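Local coordinates for core protein VP7 (Bluetongue virus, PDB 1BVP) that builds the surface layer of the viral core as homotrimers, 260 of which assemble on an inner scaffold of VP3, at residues I4-L9 and I99-E104; C65-L70 and M88-V93; N269-R274 and G280-I285. One frame throughout, in Å; residues are numbered along the deposited sequence.

Contact 1 of 3, residues I4-L9 and I99-E104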
ATOM      1  N   ILE A   4      -0.020  11.930 -26.765  1.00  9.48           N
ATOM      2  CA  ILE A   4       1.412  12.189 -26.767  1.00  8.88           C
ATOM      3  C   ILE A   4       2.069  11.400 -25.630  1.00 10.38           C
ATOM      4  O   ILE A   4       3.056  10.683 -25.843  1.00 11.28           O
ATOM      5  CB  ILE A   4       1.678  13.690 -26.592  1.00 10.30           C
ATOM      6  CG1 ILE A   4       1.012  14.418 -27.754  1.00 14.06           C
ATOM      7  CG2 ILE A   4       3.180  13.997 -26.472  1.00  5.07           C
ATOM      8  CD1 ILE A   4       1.607  15.730 -28.014  1.00 18.54           C
ATOM      9  N   ALA A   5       1.485  11.469 -24.438  1.00 12.90           N
ATOM     10  CA  ALA A   5       2.069  10.758 -23.307  1.00 11.87           C
ATOM     11  C   ALA A   5       2.009   9.246 -23.515  1.00 13.37           C
ATOM     12  O   ALA A   5       3.004   8.542 -23.254  1.00 17.41           O
ATOM     13  CB  ALA A   5       1.400  11.161 -22.027  1.00 13.23           C
ATOM     14  N   ALA A   6       0.867   8.758 -24.007  1.00  9.65           N
ATOM     15  CA  ALA A   6       0.670   7.331 -24.302  1.00  5.33           C
ATOM     16  C   ALA A   6       1.754   6.823 -25.302  1.00 11.03           C
ATOM     17  O   ALA A   6       2.324   5.714 -25.136  1.00  9.56           O
ATOM     18  CB  ALA A   6      -0.736   7.105 -24.831  1.00  3.08           C
ATOM     19  N   ARG A   7       2.107   7.665 -26.284  1.00  7.60           N
ATOM     20  CA  ARG A   7       3.165   7.304 -27.234  1.00  8.15           C
ATOM     21  C   ARG A   7       4.546   7.250 -26.615  1.00  7.84           C
ATOM     22  O   ARG A   7       5.285   6.263 -26.825  1.00  9.68           O
ATOM     23  CB  ARG A   7       3.175   8.217 -28.444  1.00  7.73           C
ATOM     24  CG  ARG A   7       1.959   7.980 -29.289  1.00  9.27           C
ATOM     25  CD  ARG A   7       1.920   8.911 -30.464  1.00  7.57           C
ATOM     26  NE  ARG A   7       0.667   8.733 -31.190  1.00 11.46           N
ATOM     27  CZ  ARG A   7      -0.214   9.705 -31.395  1.00 16.88           C
ATOM     28  NH1 ARG A   7       0.033  10.917 -30.937  1.00 18.25           N
ATOM     29  NH2 ARG A   7      -1.357   9.461 -32.021  1.00 18.85           N
ATOM     30  N   ALA A   8       4.904   8.280 -25.852  1.00  8.51           N
ATOM     31  CA  ALA A   8       6.231   8.303 -25.206  1.00  5.67           C
ATOM     32  C   ALA A   8       6.408   7.066 -24.324  1.00 10.87           C
ATOM     33  O   ALA A   8       7.431   6.364 -24.386  1.00 16.28           O
ATOM     34  CB  ALA A   8       6.388   9.532 -24.414  1.00  2.16           C
ATOM     35  N   LEU A   9       5.371   6.768 -23.552  1.00 10.03           N
ATOM     36  CA  LEU A   9       5.342   5.620 -22.659  1.00  9.11           C
ATOM     37  C   LEU A   9       5.512   4.305 -23.422  1.00 10.71           C
ATOM     38  O   LEU A   9       6.276   3.406 -22.994  1.00 11.02           O
ATOM     39  CB  LEU A   9       3.993   5.622 -21.969  1.00 16.85           C
ATOM     40  CG  LEU A   9       3.807   5.041 -20.579  1.00 18.11           C
ATOM     41  CD1 LEU A   9       4.801   5.702 -19.637  1.00 18.98           C
ATOM     42  CD2 LEU A   9       2.388   5.367 -20.162  1.00 15.45           C
ATOM     43  N   ILE A  99       2.283   6.792 -35.203  1.00 21.68           N
ATOM     44  CA  ILE A  99       2.995   6.016 -34.174  1.00 19.33           C
ATOM     45  C   ILE A  99       1.907   5.469 -33.261  1.00 20.20           C
ATOM     46  O   ILE A  99       1.140   6.225 -32.658  1.00 22.60           O
ATOM     47  CB  ILE A  99       3.932   6.844 -33.317  1.00 16.72           C
ATOM     48  CG1 ILE A  99       4.934   7.596 -34.194  1.00 13.94           C
ATOM     49  CG2 ILE A  99       4.634   5.915 -32.322  1.00 11.04           C
ATOM     50  CD1 ILE A  99       5.985   8.308 -33.403  1.00 11.69           C
ATOM     51  N   PRO A 100       1.787   4.143 -33.190  1.00 19.40           N
ATOM     52  CA  PRO A 100       0.742   3.573 -32.330  1.00 19.98           C
ATOM     53  C   PRO A 100       1.138   3.507 -30.835  1.00 18.92           C
ATOM     54  O   PRO A 100       2.318   3.584 -30.479  1.00 17.31           O
ATOM     55  CB  PRO A 100       0.539   2.180 -32.945  1.00 14.75           C
ATOM     56  CG  PRO A 100       1.968   1.805 -33.324  1.00 16.28           C
ATOM     57  CD  PRO A 100       2.624   3.096 -33.817  1.00 15.04           C
ATOM     58  N   PHE A 101       0.141   3.488 -29.960  1.00 16.66           N
ATOM     59  CA  PHE A 101       0.393   3.349 -28.528  1.00 11.83           C
ATOM     60  C   PHE A 101      -0.320   2.066 -28.083  1.00 12.37           C
ATOM     61  O   PHE A 101      -1.270   1.610 -28.738  1.00 18.04           O
ATOM     62  CB  PHE A 101      -0.073   4.574 -27.738  1.00 10.32           C
ATOM     63  CG  PHE A 101      -1.489   5.000 -28.023  1.00  9.55           C
ATOM     64  CD1 PHE A 101      -2.563   4.351 -27.418  1.00 11.13           C
ATOM     65  CD2 PHE A 101      -1.746   6.062 -28.877  1.00  9.55           C
ATOM     66  CE1 PHE A 101      -3.891   4.763 -27.671  1.00 14.05           C
ATOM     67  CE2 PHE A 101      -3.053   6.487 -29.138  1.00 13.40           C
ATOM     68  CZ  PHE A 101      -4.132   5.834 -28.532  1.00 14.57           C
ATOM     69  N   THR A 102       0.196   1.414 -27.055  1.00 10.82           N
ATOM     70  CA  THR A 102      -0.410   0.185 -26.589  1.00  3.59           C
ATOM     71  C   THR A 102      -1.636   0.384 -25.672  1.00  8.54           C
ATOM     72  O   THR A 102      -1.844   1.442 -25.081  1.00 10.33           O
ATOM     73  CB  THR A 102       0.605  -0.623 -25.800  1.00  7.91           C
ATOM     74  OG1 THR A 102       1.090   0.169 -24.707  1.00 18.53           O
ATOM     75  CG2 THR A 102       1.761  -1.034 -26.672  1.00  6.75           C
ATOM     76  N   THR A 103      -2.439  -0.666 -25.558  1.00 14.69           N
ATOM     77  CA  THR A 103      -3.590  -0.687 -24.676  1.00 14.08           C
ATOM     78  C   THR A 103      -3.154  -0.342 -23.224  1.00 16.35           C
ATOM     79  O   THR A 103      -3.824   0.451 -22.569  1.00 19.81           O
ATOM     80  CB  THR A 103      -4.254  -2.087 -24.724  1.00 13.38           C
ATOM     81  OG1 THR A 103      -4.936  -2.244 -25.968  1.00 17.55           O
ATOM     82  CG2 THR A 103      -5.243  -2.260 -23.623  1.00  7.48           C
ATOM     83  N   GLU A 104      -2.029  -0.898 -22.753  1.00 12.13           N
ATOM     84  CA  GLU A 104      -1.494  -0.619 -21.411  1.00 11.27           C
ATOM     85  C   GLU A 104      -1.219   0.870 -21.251  1.00 12.03           C
ATOM     86  O   GLU A 104      -1.755   1.516 -20.351  1.00 15.88           O
ATOM     87  CB  GLU A 104      -0.182  -1.349 -21.153  1.00 20.18           C
ATOM     88  CG  GLU A 104      -0.260  -2.869 -21.144  1.00 44.30           C
ATOM     89  CD  GLU A 104      -0.821  -3.506 -22.455  1.00 55.67           C
ATOM     90  OE1 GLU A 104      -0.399  -3.139 -23.594  1.00 51.12           O
ATOM     91  OE2 GLU A 104      -1.695  -4.409 -22.326  1.00 66.69           O
TER

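Contact 2 of 3, residues C65-L70 and M88-V93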
ATOM      1  N   CYS A  65      14.798   8.466 -25.785  1.00 11.73           N
ATOM      2  CA  CYS A  65      13.831   8.263 -24.723  1.00 10.05           C
ATOM      3  C   CYS A  65      13.758   9.492 -23.815  1.00 14.98           C
ATOM      4  O   CYS A  65      12.655   9.955 -23.462  1.00 10.35           O
ATOM      5  CB  CYS A  65      14.239   7.059 -23.942  1.00 10.54           C
ATOM      6  SG  CYS A  65      13.888   5.566 -24.840  1.00  8.20           S
ATOM      7  N   LEU A  66      14.925  10.043 -23.474  1.00 13.59           N
ATOM      8  CA  LEU A  66      14.984  11.249 -22.662  1.00 11.26           C
ATOM      9  C   LEU A  66      14.212  12.375 -23.361  1.00 15.57           C
ATOM     10  O   LEU A  66      13.379  13.050 -22.749  1.00 17.67           O
ATOM     11  CB  LEU A  66      16.431  11.648 -22.436  1.00 13.10           C
ATOM     12  CG  LEU A  66      16.731  12.852 -21.530  1.00 15.33           C
ATOM     13  CD1 LEU A  66      15.946  12.811 -20.241  1.00 12.43           C
ATOM     14  CD2 LEU A  66      18.220  12.845 -21.225  1.00 11.51           C
ATOM     15  N   ASP A  67      14.429  12.541 -24.662  1.00 16.91           N
ATOM     16  CA  ASP A  67      13.721  13.582 -25.411  1.00 17.30           C
ATOM     17  C   ASP A  67      12.227  13.398 -25.348  1.00 17.88           C
ATOM     18  O   ASP A  67      11.474  14.360 -25.206  1.00 20.43           O
ATOM     19  CB  ASP A  67      14.123  13.575 -26.892  1.00 20.62           C
ATOM     20  CG  ASP A  67      15.312  14.464 -27.186  1.00 22.87           C
ATOM     21  OD1 ASP A  67      15.629  15.355 -26.369  1.00 26.13           O
ATOM     22  OD2 ASP A  67      15.931  14.277 -28.250  1.00 23.23           O
ATOM     23  N   MET A  68      11.804  12.152 -25.505  1.00 18.40           N
ATOM     24  CA  MET A  68      10.395  11.815 -25.504  1.00 15.62           C
ATOM     25  C   MET A  68       9.756  12.010 -24.152  1.00 17.59           C
ATOM     26  O   MET A  68       8.627  12.495 -24.072  1.00 22.75           O
ATOM     27  CB  MET A  68      10.213  10.395 -26.001  1.00 18.42           C
ATOM     28  CG  MET A  68      10.519  10.263 -27.478  1.00 17.82           C
ATOM     29  SD  MET A  68      10.160   8.630 -28.098  1.00 19.05           S
ATOM     30  CE  MET A  68      10.084   9.037 -29.813  1.00 17.21           C
ATOM     31  N   MET A  69      10.474  11.645 -23.090  1.00 15.96           N
ATOM     32  CA  MET A  69       9.993  11.827 -21.722  1.00  8.12           C
ATOM     33  C   MET A  69       9.839  13.353 -21.458  1.00 12.15           C
ATOM     34  O   MET A  69       8.758  13.816 -21.118  1.00 10.01           O
ATOM     35  CB  MET A  69      10.992  11.189 -20.758  1.00 12.74           C
ATOM     36  CG  MET A  69      10.642  11.246 -19.258  1.00 16.29           C
ATOM     37  SD  MET A  69      11.278  12.733 -18.438  1.00 17.67           S
ATOM     38  CE  MET A  69       9.859  13.308 -17.563  1.00  8.74           C
ATOM     39  N   LEU A  70      10.867  14.150 -21.752  1.00  8.21           N
ATOM     40  CA  LEU A  70      10.770  15.586 -21.517  1.00  8.25           C
ATOM     41  C   LEU A  70       9.672  16.243 -22.316  1.00 10.92           C
ATOM     42  O   LEU A  70       8.940  17.081 -21.790  1.00 15.28           O
ATOM     43  CB  LEU A  70      12.109  16.293 -21.758  1.00  9.75           C
ATOM     44  CG  LEU A  70      13.248  15.727 -20.892  1.00 13.95           C
ATOM     45  CD1 LEU A  70      14.583  16.265 -21.305  1.00  6.57           C
ATOM     46  CD2 LEU A  70      12.971  15.979 -19.402  1.00  9.47           C
ATOM     47  N   MET A  88      13.753  19.901 -29.176  1.00 30.74           N
ATOM     48  CA  MET A  88      12.383  20.368 -29.032  1.00 32.50           C
ATOM     49  C   MET A  88      11.424  19.845 -30.107  1.00 31.94           C
ATOM     50  O   MET A  88      10.207  19.757 -29.876  1.00 33.21           O
ATOM     51  CB  MET A  88      12.386  21.894 -29.008  1.00 39.91           C
ATOM     52  CG  MET A  88      13.416  22.473 -28.038  1.00 43.86           C
ATOM     53  SD  MET A  88      13.061  21.971 -26.342  1.00 46.83           S
ATOM     54  CE  MET A  88      11.312  22.650 -26.115  1.00 45.62           C
ATOM     55  N   ALA A  89      11.963  19.479 -31.271  1.00 27.50           N
ATOM     56  CA  ALA A  89      11.128  18.945 -32.352  1.00 25.98           C
ATOM     57  C   ALA A  89      10.456  17.610 -31.993  1.00 26.61           C
ATOM     58  O   ALA A  89       9.545  17.167 -32.709  1.00 30.15           O
ATOM     59  CB  ALA A  89      11.959  18.758 -33.598  1.00 27.68           C
ATOM     60  N   THR A  90      10.915  16.965 -30.911  1.00 19.25           N
ATOM     61  CA  THR A  90      10.375  15.681 -30.479  1.00 10.04           C
ATOM     62  C   THR A  90       8.864  15.725 -30.275  1.00 15.98           C
ATOM     63  O   THR A  90       8.157  14.751 -30.549  1.00 18.95           O
ATOM     64  CB  THR A  90      11.080  15.194 -29.242  1.00  6.91           C
ATOM     65  OG1 THR A  90      12.498  15.148 -29.479  1.00  6.35           O
ATOM     66  CG2 THR A  90      10.618  13.821 -28.882  1.00  7.10           C
ATOM     67  N   ILE A  91       8.350  16.890 -29.903  1.00 19.33           N
ATOM     68  CA  ILE A  91       6.913  17.032 -29.704  1.00 21.00           C
ATOM     69  C   ILE A  91       6.170  16.712 -31.010  1.00 18.89           C
ATOM     70  O   ILE A  91       5.093  16.127 -30.989  1.00 21.05           O
ATOM     71  CB  ILE A  91       6.549  18.456 -29.151  1.00 23.68           C
ATOM     72  CG1 ILE A  91       5.055  18.539 -28.881  1.00 25.88           C
ATOM     73  CG2 ILE A  91       6.949  19.561 -30.113  1.00 23.01           C
ATOM     74  CD1 ILE A  91       4.619  17.656 -27.741  1.00 31.86           C
ATOM     75  N   GLY A  92       6.778  17.076 -32.143  1.00 20.29           N
ATOM     76  CA  GLY A  92       6.199  16.813 -33.453  1.00 15.30           C
ATOM     77  C   GLY A  92       6.225  15.320 -33.729  1.00 17.04           C
ATOM     78  O   GLY A  92       5.320  14.765 -34.331  1.00 20.86           O
ATOM     79  N   VAL A  93       7.286  14.661 -33.309  1.00 12.75           N
ATOM     80  CA  VAL A  93       7.365  13.231 -33.473  1.00 13.07           C
ATOM     81  C   VAL A  93       6.210  12.567 -32.716  1.00 18.01           C
ATOM     82  O   VAL A  93       5.454  11.774 -33.264  1.00 21.85           O
ATOM     83  CB  VAL A  93       8.655  12.711 -32.869  1.00 10.66           C
ATOM     84  CG1 VAL A  93       8.659  11.206 -32.912  1.00  6.79           C
ATOM     85  CG2 VAL A  93       9.871  13.346 -33.583  1.00  3.59           C
TER

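Contact 3 of 3, residues N269-R274 and G280-I285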
ATOM      1  N   ASN A 269      11.108   4.207  -7.186  1.00 11.92           N
ATOM      2  CA  ASN A 269      11.950   3.941  -8.331  1.00  8.96           C
ATOM      3  C   ASN A 269      12.634   5.216  -8.819  1.00  7.35           C
ATOM      4  O   ASN A 269      13.821   5.202  -9.094  1.00 13.43           O
ATOM      5  CB  ASN A 269      11.114   3.330  -9.455  1.00 12.40           C
ATOM      6  CG  ASN A 269      11.977   2.802 -10.606  1.00 15.49           C
ATOM      7  OD1 ASN A 269      11.644   2.980 -11.782  1.00 17.01           O
ATOM      8  ND2 ASN A 269      13.099   2.171 -10.267  1.00  5.86           N
ATOM      9  N   VAL A 270      11.878   6.302  -8.952  1.00  8.33           N
ATOM     10  CA  VAL A 270      12.404   7.606  -9.399  1.00  4.75           C
ATOM     11  C   VAL A 270      13.485   8.162  -8.469  1.00 10.85           C
ATOM     12  O   VAL A 270      14.488   8.695  -8.925  1.00 14.01           O
ATOM     13  CB  VAL A 270      11.282   8.669  -9.434  1.00  5.84           C
ATOM     14  CG1 VAL A 270      11.869  10.049  -9.621  1.00  5.09           C
ATOM     15  CG2 VAL A 270      10.231   8.326 -10.490  1.00  5.73           C
ATOM     16  N   TYR A 271      13.271   8.067  -7.159  1.00 16.31           N
ATOM     17  CA  TYR A 271      14.237   8.616  -6.212  1.00 13.03           C
ATOM     18  C   TYR A 271      15.394   7.723  -5.838  1.00 15.07           C
ATOM     19  O   TYR A 271      16.249   8.124  -5.066  1.00 19.17           O
ATOM     20  CB  TYR A 271      13.537   9.181  -4.983  1.00  8.42           C
ATOM     21  CG  TYR A 271      12.715  10.424  -5.274  1.00  5.00           C
ATOM     22  CD1 TYR A 271      13.325  11.661  -5.433  1.00  3.87           C
ATOM     23  CD2 TYR A 271      11.327  10.359  -5.427  1.00  6.16           C
ATOM     24  CE1 TYR A 271      12.581  12.819  -5.747  1.00  2.00           C
ATOM     25  CE2 TYR A 271      10.572  11.516  -5.742  1.00  4.88           C
ATOM     26  CZ  TYR A 271      11.216  12.731  -5.897  1.00  4.24           C
ATOM     27  OH  TYR A 271      10.488  13.867  -6.193  1.00  9.98           O
ATOM     28  N   SER A 272      15.442   6.517  -6.382  1.00 18.14           N
ATOM     29  CA  SER A 272      16.576   5.644  -6.114  1.00 15.86           C
ATOM     30  C   SER A 272      17.805   6.263  -6.753  1.00 17.25           C
ATOM     31  O   SER A 272      17.743   7.015  -7.755  1.00 15.66           O
ATOM     32  CB  SER A 272      16.363   4.259  -6.667  1.00 13.63           C
ATOM     33  OG  SER A 272      15.374   3.642  -5.900  1.00 22.92           O
ATOM     34  N   PHE A 273      18.931   5.901  -6.174  1.00 15.62           N
ATOM     35  CA  PHE A 273      20.202   6.438  -6.584  1.00 14.25           C
ATOM     36  C   PHE A 273      20.688   5.978  -7.952  1.00 15.09           C
ATOM     37  O   PHE A 273      20.931   6.821  -8.828  1.00 12.79           O
ATOM     38  CB  PHE A 273      21.226   6.104  -5.494  1.00 12.07           C
ATOM     39  CG  PHE A 273      22.612   6.596  -5.791  1.00 10.00           C
ATOM     40  CD1 PHE A 273      22.859   7.974  -5.966  1.00  8.10           C
ATOM     41  CD2 PHE A 273      23.673   5.689  -5.898  1.00  6.37           C
ATOM     42  CE1 PHE A 273      24.151   8.450  -6.244  1.00  4.35           C
ATOM     43  CE2 PHE A 273      24.977   6.143  -6.180  1.00  8.32           C
ATOM     44  CZ  PHE A 273      25.209   7.539  -6.350  1.00  5.07           C
ATOM     45  N   ARG A 274      20.836   4.647  -8.102  1.00 18.44           N
ATOM     46  CA  ARG A 274      21.348   3.979  -9.321  1.00 11.08           C
ATOM     47  C   ARG A 274      22.857   4.266  -9.438  1.00 13.82           C
ATOM     48  O   ARG A 274      23.698   3.398  -9.152  1.00 12.55           O
ATOM     49  CB  ARG A 274      20.558   4.419 -10.568  1.00  9.86           C
ATOM     50  CG  ARG A 274      19.318   3.581 -10.694  1.00  8.96           C
ATOM     51  CD  ARG A 274      18.356   4.087 -11.704  1.00 16.02           C
ATOM     52  NE  ARG A 274      17.447   3.015 -12.100  1.00 14.60           N
ATOM     53  CZ  ARG A 274      16.252   2.815 -11.570  1.00 15.00           C
ATOM     54  NH1 ARG A 274      15.822   3.646 -10.627  1.00 15.04           N
ATOM     55  NH2 ARG A 274      15.541   1.738 -11.920  1.00 16.38           N
ATOM     56  N   GLY A 280      22.186  12.648 -10.843  1.00 10.88           N
ATOM     57  CA  GLY A 280      22.311  14.002 -11.380  1.00  6.40           C
ATOM     58  C   GLY A 280      21.204  14.370 -12.367  1.00 14.32           C
ATOM     59  O   GLY A 280      20.624  15.467 -12.305  1.00 18.35           O
ATOM     60  N   LEU A 281      20.912  13.452 -13.286  1.00 15.14           N
ATOM     61  CA  LEU A 281      19.892  13.642 -14.318  1.00 14.35           C
ATOM     62  C   LEU A 281      18.507  13.807 -13.696  1.00 15.08           C
ATOM     63  O   LEU A 281      17.750  14.726 -14.058  1.00 14.67           O
ATOM     64  CB  LEU A 281      19.879  12.407 -15.218  1.00 19.09           C
ATOM     65  CG  LEU A 281      19.543  12.360 -16.721  1.00 13.32           C
ATOM     66  CD1 LEU A 281      18.634  11.170 -16.943  1.00  9.80           C
ATOM     67  CD2 LEU A 281      18.909  13.608 -17.239  1.00 11.23           C
ATOM     68  N   ARG A 282      18.162  12.888 -12.791  1.00 12.64           N
ATOM     69  CA  ARG A 282      16.866  12.938 -12.118  1.00 13.08           C
ATOM     70  C   ARG A 282      16.722  14.274 -11.388  1.00 14.33           C
ATOM     71  O   ARG A 282      15.710  14.970 -11.520  1.00 16.49           O
ATOM     72  CB  ARG A 282      16.695  11.779 -11.142  1.00 13.53           C
ATOM     73  CG  ARG A 282      15.308  11.814 -10.495  1.00 12.86           C
ATOM     74  CD  ARG A 282      15.403  11.940  -8.982  1.00 12.27           C
ATOM     75  NE  ARG A 282      16.210  10.872  -8.382  1.00  7.34           N
ATOM     76  CZ  ARG A 282      17.390  11.065  -7.793  1.00 10.26           C
ATOM     77  NH1 ARG A 282      17.901  12.292  -7.712  1.00 11.94           N
ATOM     78  NH2 ARG A 282      18.084  10.025  -7.339  1.00  5.68           N
ATOM     79  N   THR A 283      17.733  14.631 -10.607  1.00 12.10           N
ATOM     80  CA  THR A 283      17.713  15.914  -9.916  1.00 13.62           C
ATOM     81  C   THR A 283      17.484  17.082 -10.890  1.00 13.37           C
ATOM     82  O   THR A 283      16.605  17.928 -10.672  1.00 16.88           O
ATOM     83  CB  THR A 283      19.026  16.151  -9.234  1.00 16.05           C
ATOM     84  OG1 THR A 283      19.266  15.085  -8.322  1.00 17.22           O
ATOM     85  CG2 THR A 283      19.004  17.464  -8.538  1.00  9.15           C
ATOM     86  N   ALA A 284      18.250  17.116 -11.982  1.00 12.31           N
ATOM     87  CA  ALA A 284      18.106  18.180 -12.986  1.00 10.60           C
ATOM     88  C   ALA A 284      16.711  18.243 -13.597  1.00 13.19           C
ATOM     89  O   ALA A 284      16.181  19.325 -13.820  1.00 23.49           O
ATOM     90  CB  ALA A 284      19.138  18.022 -14.081  1.00 10.31           C
ATOM     91  N   ILE A 285      16.122  17.095 -13.900  1.00 12.82           N
ATOM     92  CA  ILE A 285      14.786  17.085 -14.470  1.00 12.50           C
ATOM     93  C   ILE A 285      13.768  17.550 -13.421  1.00 15.89           C
ATOM     94  O   ILE A 285      12.910  18.378 -13.717  1.00 19.30           O
ATOM     95  CB  ILE A 285      14.416  15.666 -14.996  1.00 12.50           C
ATOM     96  CG1 ILE A 285      15.366  15.250 -16.112  1.00 10.73           C
ATOM     97  CG2 ILE A 285      12.980  15.617 -15.474  1.00  4.09           C
ATOM     98  CD1 ILE A 285      15.284  13.790 -16.445  1.00 12.20           C
TER

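Contact 1 of 3, residues I4-L9 and I99-E104
Arg7, on helix 2-15, reaches across to the chain that leads into helix 103-116 and donates a hydrogen bond from NE to the carbonyl O of Ile99, 2.9 Å away. This is a helix-to-linker contact in the alpha-helical domain of VP7, where the residues joining helix 90-94 to helix 103-116 run past the first helix of the chain. The bond is moderately bent, with an N-H...O angle of 146°, and the oxygen lies a little out of the guanidinium plane. An extended arginine chain makes the reach possible: from CG to NE it runs straight, and its CD passes 4.1 Å from Ile99 CB. NH1 of the same group is bonded to Leu94 O, so the two carbonyls at either end of the 94-99 connection share one guanidinium.

Phe101 fills the other half of the contact. Its ring stands at 60° to the guanidinium plane, and Arg7 CG comes up to the ring edge at CD2. Ala6, on the same helix, packs its CB 3.9 Å from Phe101 CG. Further out, Ala106 and Thr10 also touch the phenylalanine, while Ile23 of a second subunit packs on Arg7, which places the contact beside the trimer interface. Just beyond Phe101, the side chain of Thr102 N-caps helix 103-116 through OG1 to Ala105 N, and its backbone N is bonded to Thr10 OG1. Phe101 CB itself lies against the helix backbone, 3.7 Å from Ala6 O.

Contact 2 of 3, residues C65-L70 and M88-V93
Two helices of the alpha-helical domain meet here, the long helix 55-73 and the short helix 90-94, with Thr90 of the latter set against Asp67 and Met68 of the former. The CA atoms of Met68 and Thr90 are 6.3 Å apart, and no hydrogen bond crosses between the segments. Thr90 uses both its branches. Its OG1 lies 3.4 Å from Asp67 CB, on the aliphatic part of the aspartate, while CG2 lies between Asp67 and Met68, 3.8 Å from Met68 CG. This placing follows from chi1 of -55°, which puts OG1 beside the backbone N and CG2 anti to it. Met68, extended beyond CG, crosses Thr90 at about a right angle and carries its methyl CE on to Val93 CG1, 4.0 Å away.

The polar ends turn to other partners. Thr90 OG1 is bonded to His87 O, within its own turn. Asp67 OD1 takes hydrogen bonds from Tyr84 OH and His87 N; OD2 forms a salt bridge with Arg46 and a hydrogen bond with Tyr40 OH. Four partners thus hold the buried carboxylate, which would favour its charged form, and the bond to His87 N ties helix 55-73 to the turn before Thr90. The contact itself is therefore van der Waals in kind, purely apolar between Met68 and Val93, while hydroxyl and carboxylate spend their bonds on residues outside it.

Contact 3 of 3, residues N269-R274 and G280-I285
Val270 and Arg282 are the residues whose CA atoms come nearest across the two segments, 7.5 Å apart. Segment 269-274 carries residues of helix 263-271 and the turn after it, whereas 280-285 is helical throughout and belongs to helix 276-286. Arg282 bridges the gap almost by itself. Its NE donates to Val270 O at 2.8 Å, with an N-H...O angle of 150° and the oxygen in the guanidinium plane. NH2 gives a second bond, 3.1 Å long, to Ser272 O; it too has its acceptor near the guanidinium plane, but the nitrogen stands well above the plane of that carbonyl. Bends at chi2 and chi3 fold the arginine chain so that NE and NH2 face the carbonyls of Val270 and Ser272.

On the way, the aliphatic part of Arg282 packs on the preceding helix: CG lies 4.0 Å from Val270 CG1, and CD is 4.1 Å from Tyr271 CD1. Val270 CG1 also sits over one face of the tyrosine ring, offset toward its rim. That ring and the guanidinium are turned only 20° from one another. NH2 has a further partner in His279 ND1, and Tyr348 packs on Arg282, while its OH is bonded to Tyr271 O. The turn also lies against the third subunit, where Arg274 N is bonded to Thr118 OG1 of that chain.

The arrangement is one of two consecutive helices joined by a short loop, in which an arginine of the second helix binds one carbonyl of the preceding helix, Val270 O, and one of the loop after it, Ser272 O.

How the contacts relate
Contacts 1 and 2 are close neighbours, their centres 13 Å apart, and contact 2 is nested in the loop that contact 1 closes. They touch directly: Ile99 CD1 lies 3.5 Å from Val93 O, and Ile4 CD1 3.6 Å from Ile91 CD1. Contact 3 comes much later in the chain but folds back onto contact 2, with Leu70 CD2 3.9 Å from Ile285 CG2 and Leu66 on Leu281. Helix 55-73 thus touches the N-terminal helix 2-15 and, from later in the chain, helix 276-286. Contacts 1 and 3 do not touch; their nearest atoms are about 11 Å apart. Both, however, reach other subunits of the trimer, whereas contact 2 stays within its own chain.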